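Local coordinates for protein beta-1,3-glucosyltransferase (Paecilomyces sp. J18, PDB 5JVV) that probably belongs to the carbohydrate-active enzymes and folds into two large, curved, mainly antiparallel beta-sheets, at residues V38-E42 with G43-V47; A271-I274 with D275-T279. All coordinates share one frame; numbering follows the deposited sequence.

Contact 1 (V38-E42 with G43-V47); sequences VAEGE and GLVKV
A39 O receives L44 N at 2.7 Å and, more weakly, V45 N, while G43 N makes a weak bond back to E40 O, so the chain leaves helix 36-41 through a Schellman motif with G43, at positive phi, as its C-prime residue. The L44 bond is bent, 131° at the hydrogen, with the donor tilted 22° from the carbonyl plane. A39 CB packs at 3.6 Å on V45 CG2, the branch that lies beside the backbone N (CG1 is the one anti to it, chi1 168°). A39 CB also meets L44 CB at 4.0 Å. The side chains of E40 and V45 cross at a slant, CG against CG1, and E40 CA points its hydrogen at V45 O, 3.5 Å away. One water donates to both E40 O and V45 O, 2.7 Å each, bridging helix end to strand start. L44 CD1 reaches back to E42 O at 3.5 Å. E40 OE2 makes a salt bridge back along the helix to R36, and E42 OE2 one to K71 of strand 70-77. A39 and V45 touch V73 of the same strand, V45 also touches L15 of helix 11-16, and strand 45-47 pairs antiparallel with strand 53-55.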
ATOM      1  N   VAL A  38      -5.472 -13.664  16.828  1.00 10.64           N
ATOM      2  CA  VAL A  38      -6.872 -13.604  16.438  1.00 11.56           C
ATOM      3  C   VAL A  38      -6.991 -13.803  14.935  1.00 10.61           C
ATOM      4  O   VAL A  38      -7.834 -14.566  14.469  1.00 13.26           O
ATOM      5  CB  VAL A  38      -7.535 -12.281  16.850  1.00 12.01           C
ATOM      6  CG1 VAL A  38      -8.865 -12.121  16.151  1.00 13.31           C
ATOM      7  CG2 VAL A  38      -7.738 -12.238  18.354  1.00 15.85           C
ATOM      8  N   ALA A  39      -6.112 -13.144  14.185  1.00 10.45           N
ATOM      9  CA  ALA A  39      -6.151 -13.208  12.727  1.00  9.03           C
ATOM     10  C   ALA A  39      -5.891 -14.623  12.234  1.00 11.94           C
ATOM     11  O   ALA A  39      -6.560 -15.105  11.309  1.00 13.70           O
ATOM     12  CB  ALA A  39      -5.133 -12.256  12.140  1.00 10.49           C
ATOM     13  N   GLU A  40      -4.925 -15.295  12.851  1.00 12.28           N
ATOM     14  CA  GLU A  40      -4.613 -16.662  12.464  1.00 10.65           C
ATOM     15  C   GLU A  40      -5.770 -17.598  12.782  1.00 14.63           C
ATOM     16  O   GLU A  40      -6.075 -18.507  12.011  1.00 15.22           O
ATOM     17  CB  GLU A  40      -3.311 -17.129  13.117  1.00 10.05           C
ATOM     18  CG  GLU A  40      -2.075 -16.471  12.480  1.00 13.69           C
ATOM     19  CD  GLU A  40      -0.800 -16.712  13.259  1.00 19.43           C
ATOM     20  OE1 GLU A  40      -0.886 -17.146  14.428  1.00 26.30           O
ATOM     21  OE2 GLU A  40       0.292 -16.448  12.703  1.00 18.90           O
ATOM     22  N   GLY A  41      -6.429 -17.366  13.911  1.00 16.06           N
ATOM     23  CA  GLY A  41      -7.541 -18.213  14.315  1.00 12.78           C
ATOM     24  C   GLY A  41      -8.759 -18.088  13.420  1.00 13.26           C
ATOM     25  O   GLY A  41      -9.527 -19.039  13.258  1.00 22.32           O
ATOM     26  N   GLU A  42      -8.930 -16.915  12.819  1.00 12.43           N
ATOM     27  CA  GLU A  42     -10.114 -16.635  12.016  1.00 15.74           C
ATOM     28  C   GLU A  42      -9.779 -16.694  10.526  1.00 17.69           C
ATOM     29  O   GLU A  42     -10.606 -16.348   9.667  1.00 17.99           O
ATOM     30  CB  GLU A  42     -10.725 -15.288  12.418  1.00 21.30           C
ATOM     31  CG  GLU A  42     -11.147 -15.291  13.884  1.00 20.38           C
ATOM     32  CD  GLU A  42     -11.843 -14.033  14.338  1.00 29.45           C
ATOM     33  OE1 GLU A  42     -12.056 -13.908  15.560  1.00 30.69           O
ATOM     34  OE2 GLU A  42     -12.186 -13.185  13.490  1.00 31.98           O
ATOM     35  N   GLY A  43      -8.559 -17.139  10.237  1.00 13.58           N
ATOM     36  CA  GLY A  43      -8.126 -17.371   8.868  1.00 13.93           C
ATOM     37  C   GLY A  43      -7.741 -16.118   8.093  1.00 14.29           C
ATOM     38  O   GLY A  43      -7.555 -16.176   6.872  1.00 14.29           O
ATOM     39  N   LEU A  44      -7.613 -14.985   8.779  1.00 10.33           N
ATOM     40  CA  LEU A  44      -7.213 -13.744   8.110  1.00 10.29           C
ATOM     41  C   LEU A  44      -5.730 -13.707   7.771  1.00  9.60           C
ATOM     42  O   LEU A  44      -5.291 -12.954   6.893  1.00 12.14           O
ATOM     43  CB  LEU A  44      -7.557 -12.516   8.960  1.00 10.97           C
ATOM     44  CG  LEU A  44      -8.962 -11.907   8.835  1.00 19.05           C
ATOM     45  CD1 LEU A  44     -10.053 -12.927   9.037  1.00 18.54           C
ATOM     46  CD2 LEU A  44      -9.121 -10.741   9.808  1.00 17.50           C
ATOM     47  N   VAL A  45      -4.948 -14.495   8.493  1.00 10.03           N
ATOM     48  CA  VAL A  45      -3.510 -14.556   8.267  1.00 10.36           C
ATOM     49  C   VAL A  45      -3.092 -16.010   8.241  1.00  9.33           C
ATOM     50  O   VAL A  45      -3.479 -16.798   9.117  1.00 12.05           O
ATOM     51  CB  VAL A  45      -2.726 -13.823   9.377  1.00 11.73           C
ATOM     52  CG1 VAL A  45      -1.234 -14.146   9.285  1.00 13.72           C
ATOM     53  CG2 VAL A  45      -2.952 -12.319   9.281  1.00 12.26           C
ATOM     54  N   LYS A  46      -2.300 -16.368   7.237  1.00 10.73           N
ATOM     55  CA  LYS A  46      -1.787 -17.725   7.123  1.00 10.10           C
ATOM     56  C   LYS A  46      -0.596 -17.718   6.186  1.00 13.49           C
ATOM     57  O   LYS A  46      -0.419 -16.783   5.394  1.00 12.00           O
ATOM     58  CB  LYS A  46      -2.866 -18.664   6.583  1.00 12.23           C
ATOM     59  CG  LYS A  46      -3.408 -18.272   5.212  1.00 13.81           C
ATOM     60  CD  LYS A  46      -4.668 -19.067   4.854  1.00 12.29           C
ATOM     61  CE  LYS A  46      -5.236 -18.617   3.508  1.00 17.94           C
ATOM     62  NZ  LYS A  46      -6.580 -19.228   3.234  1.00 21.18           N
ATOM     63  N   VAL A  47       0.219 -18.764   6.279  1.00 13.29           N
ATOM     64  CA  VAL A  47       1.262 -19.000   5.283  1.00 13.93           C
ATOM     65  C   VAL A  47       0.690 -20.054   4.356  1.00 13.45           C
ATOM     66  O   VAL A  47       0.147 -21.070   4.812  1.00 14.30           O
ATOM     67  CB  VAL A  47       2.567 -19.491   5.919  1.00 13.77           C
ATOM     68  CG1 VAL A  47       3.582 -19.856   4.840  1.00 16.04           C
ATOM     69  CG2 VAL A  47       3.136 -18.432   6.835  1.00 16.76           C
TER
HETATM   70  O   HOH W   1      -4.664 -19.130   9.802  1.00 18.94           O

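Contact 2 (A271-I274 with D275-T279); sequences ASCI and DFVAT
D275 N, F276 N, V277 N and A278 N donate in turn to A271 O, S272 O, C273 O and I274 O, four successive i+4 to i bonds of 2.8 to 3.1 Å; the V277 bond is almost straight, 172° at the hydrogen. Side-chain contact with the preceding turn is mostly with carbonyl oxygens. A278 CB lies 3.2 Å from I274 O, V277 CG2 comes to 3.4 Å from C273 O, and D275 CB to 3.5 Å from S272 O. C273 SG and V277 CG2 are 4.5 Å apart, a loose apolar contact along one side, and the side chains of C273 and F276 both touch Y256. This is regular alpha-helix, the last turns of helix 269-279, tied by the C273 to C248 disulfide to the segment between strand 240-247 and helix 249-255. At the C-terminal end D275 O is gripped twice by T279: by its N at 3.0 Å and, from the opposite face of the carbonyl plane, by OG1 at 2.7 Å, which sits above that plane, 36° out of it, and not on a lone pair. The hydroxyl is turned back there by chi1 of 67°. Further polar links run outward: D275 OD2 bonds T265 OG1, S272 OG bonds K266 N and D268 O, and R70 NH2 bonds V277 O.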
ATOM      1  N   ALA A 271     -21.770   6.825   4.844  1.00  9.47           N
ATOM      2  CA  ALA A 271     -22.787   5.888   5.313  1.00 10.66           C
ATOM      3  C   ALA A 271     -23.110   4.792   4.293  1.00  9.83           C
ATOM      4  O   ALA A 271     -23.363   3.645   4.664  1.00  9.89           O
ATOM      5  CB  ALA A 271     -24.052   6.629   5.720  1.00  9.40           C
ATOM      6  N   SER A 272     -23.116   5.150   3.012  1.00  9.98           N
ATOM      7  CA  SER A 272     -23.334   4.155   1.955  1.00  8.31           C
ATOM      8  C   SER A 272     -22.190   3.165   1.894  1.00  7.76           C
ATOM      9  O   SER A 272     -22.403   1.967   1.677  1.00  8.54           O
ATOM     10  CB  SER A 272     -23.525   4.837   0.600  1.00  9.14           C
ATOM     11  OG  SER A 272     -24.678   5.667   0.629  1.00  9.56           O
ATOM     12  N   CYS A 273     -20.974   3.664   2.087  1.00  7.61           N
ATOM     13  CA  CYS A 273     -19.794   2.812   2.119  1.00  8.28           C
ATOM     14  C   CYS A 273     -19.899   1.794   3.261  1.00  7.91           C
ATOM     15  O   CYS A 273     -19.636   0.601   3.076  1.00 10.14           O
ATOM     16  CB  CYS A 273     -18.552   3.682   2.298  1.00  8.56           C
ATOM     17  SG  CYS A 273     -17.006   2.746   2.168  1.00 10.25           S
ATOM     18  N   ILE A 274     -20.290   2.272   4.440  1.00  7.62           N
ATOM     19  CA  ILE A 274     -20.420   1.394   5.602  1.00  8.93           C
ATOM     20  C   ILE A 274     -21.487   0.337   5.339  1.00  9.83           C
ATOM     21  O   ILE A 274     -21.292  -0.847   5.651  1.00  9.07           O
ATOM     22  CB  ILE A 274     -20.716   2.202   6.881  1.00  8.37           C
ATOM     23  CG1 ILE A 274     -19.485   3.020   7.263  1.00  9.63           C
ATOM     24  CG2 ILE A 274     -21.073   1.265   8.033  1.00 11.95           C
ATOM     25  CD1 ILE A 274     -19.742   4.064   8.354  1.00 14.45           C
ATOM     26  N   ASP A 275     -22.602   0.750   4.740  1.00  8.16           N
ATOM     27  CA  ASP A 275     -23.659  -0.194   4.357  1.00  8.31           C
ATOM     28  C   ASP A 275     -23.127  -1.332   3.471  1.00  8.43           C
ATOM     29  O   ASP A 275     -23.381  -2.493   3.740  1.00  9.07           O
ATOM     30  CB  ASP A 275     -24.830   0.547   3.685  1.00  9.78           C
ATOM     31  CG  ASP A 275     -26.021  -0.355   3.405  1.00 15.43           C
ATOM     32  OD1 ASP A 275     -26.368  -1.196   4.261  1.00 15.98           O
ATOM     33  OD2 ASP A 275     -26.625  -0.221   2.319  1.00 24.42           O
ATOM     34  N   PHE A 276     -22.360  -0.993   2.439  1.00  8.40           N
ATOM     35  CA  PHE A 276     -21.819  -1.994   1.531  1.00 10.14           C
ATOM     36  C   PHE A 276     -20.872  -2.938   2.276  1.00  9.08           C
ATOM     37  O   PHE A 276     -21.002  -4.171   2.193  1.00  8.99           O
ATOM     38  CB  PHE A 276     -21.089  -1.290   0.381  1.00  7.81           C
ATOM     39  CG  PHE A 276     -20.707  -2.200  -0.752  1.00  7.87           C
ATOM     40  CD1 PHE A 276     -21.461  -2.222  -1.921  1.00  9.61           C
ATOM     41  CD2 PHE A 276     -19.586  -3.017  -0.662  1.00 10.92           C
ATOM     42  CE1 PHE A 276     -21.102  -3.064  -2.975  1.00 10.65           C
ATOM     43  CE2 PHE A 276     -19.221  -3.848  -1.714  1.00 11.23           C
ATOM     44  CZ  PHE A 276     -19.985  -3.877  -2.867  1.00 10.84           C
ATOM     45  N   VAL A 277     -19.929  -2.366   3.019  1.00  7.98           N
ATOM     46  CA  VAL A 277     -18.929  -3.178   3.713  1.00  7.56           C
ATOM     47  C   VAL A 277     -19.569  -4.053   4.796  1.00 11.12           C
ATOM     48  O   VAL A 277     -19.222  -5.227   4.948  1.00 10.80           O
ATOM     49  CB  VAL A 277     -17.807  -2.301   4.303  1.00  7.41           C
ATOM     50  CG1 VAL A 277     -16.857  -3.141   5.131  1.00  8.35           C
ATOM     51  CG2 VAL A 277     -17.053  -1.593   3.188  1.00  7.97           C
ATOM     52  N   ALA A 278     -20.533  -3.504   5.523  1.00  9.57           N
ATOM     53  CA  ALA A 278     -21.183  -4.274   6.578  1.00  8.09           C
ATOM     54  C   ALA A 278     -22.032  -5.428   6.055  1.00 11.03           C
ATOM     55  O   ALA A 278     -22.028  -6.524   6.640  1.00 10.59           O
ATOM     56  CB  ALA A 278     -22.037  -3.353   7.433  1.00  8.64           C
ATOM     57  N   THR A 279     -22.754  -5.196   4.959  1.00  8.02           N
ATOM     58  CA  THR A 279     -23.812  -6.126   4.546  1.00 11.43           C
ATOM     59  C   THR A 279     -23.439  -7.081   3.405  1.00 11.12           C
ATOM     60  O   THR A 279     -24.213  -7.992   3.083  1.00 11.28           O
ATOM     61  CB  THR A 279     -25.128  -5.385   4.176  1.00 10.28           C
ATOM     62  OG1 THR A 279     -24.931  -4.608   2.985  1.00 11.64           O
ATOM     63  CG2 THR A 279     -25.575  -4.481   5.311  1.00  9.96           C
TER

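Both contacts are local and lie toward the outside of the molecule, their centres about 20 and 22 Å from the centre of the chain, with about 12 Å between their nearest atoms and no touch. Contact 2 is the more buried and stays within a single helix; contact 1 is partly buried and joins the end of one helix to the strand that follows. Their chemistry differs accordingly. At 38-47 a glycine turn, a bridging water and charged side chains accompany a small apolar patch touching strand 70-77. At 271-279 the regular backbone ladder dominates, and a disulfide and side-chain hydrogen bonds attach the helix to loops and, through an arginine, to strand 70-77, which is thus a neighbour of both contacts.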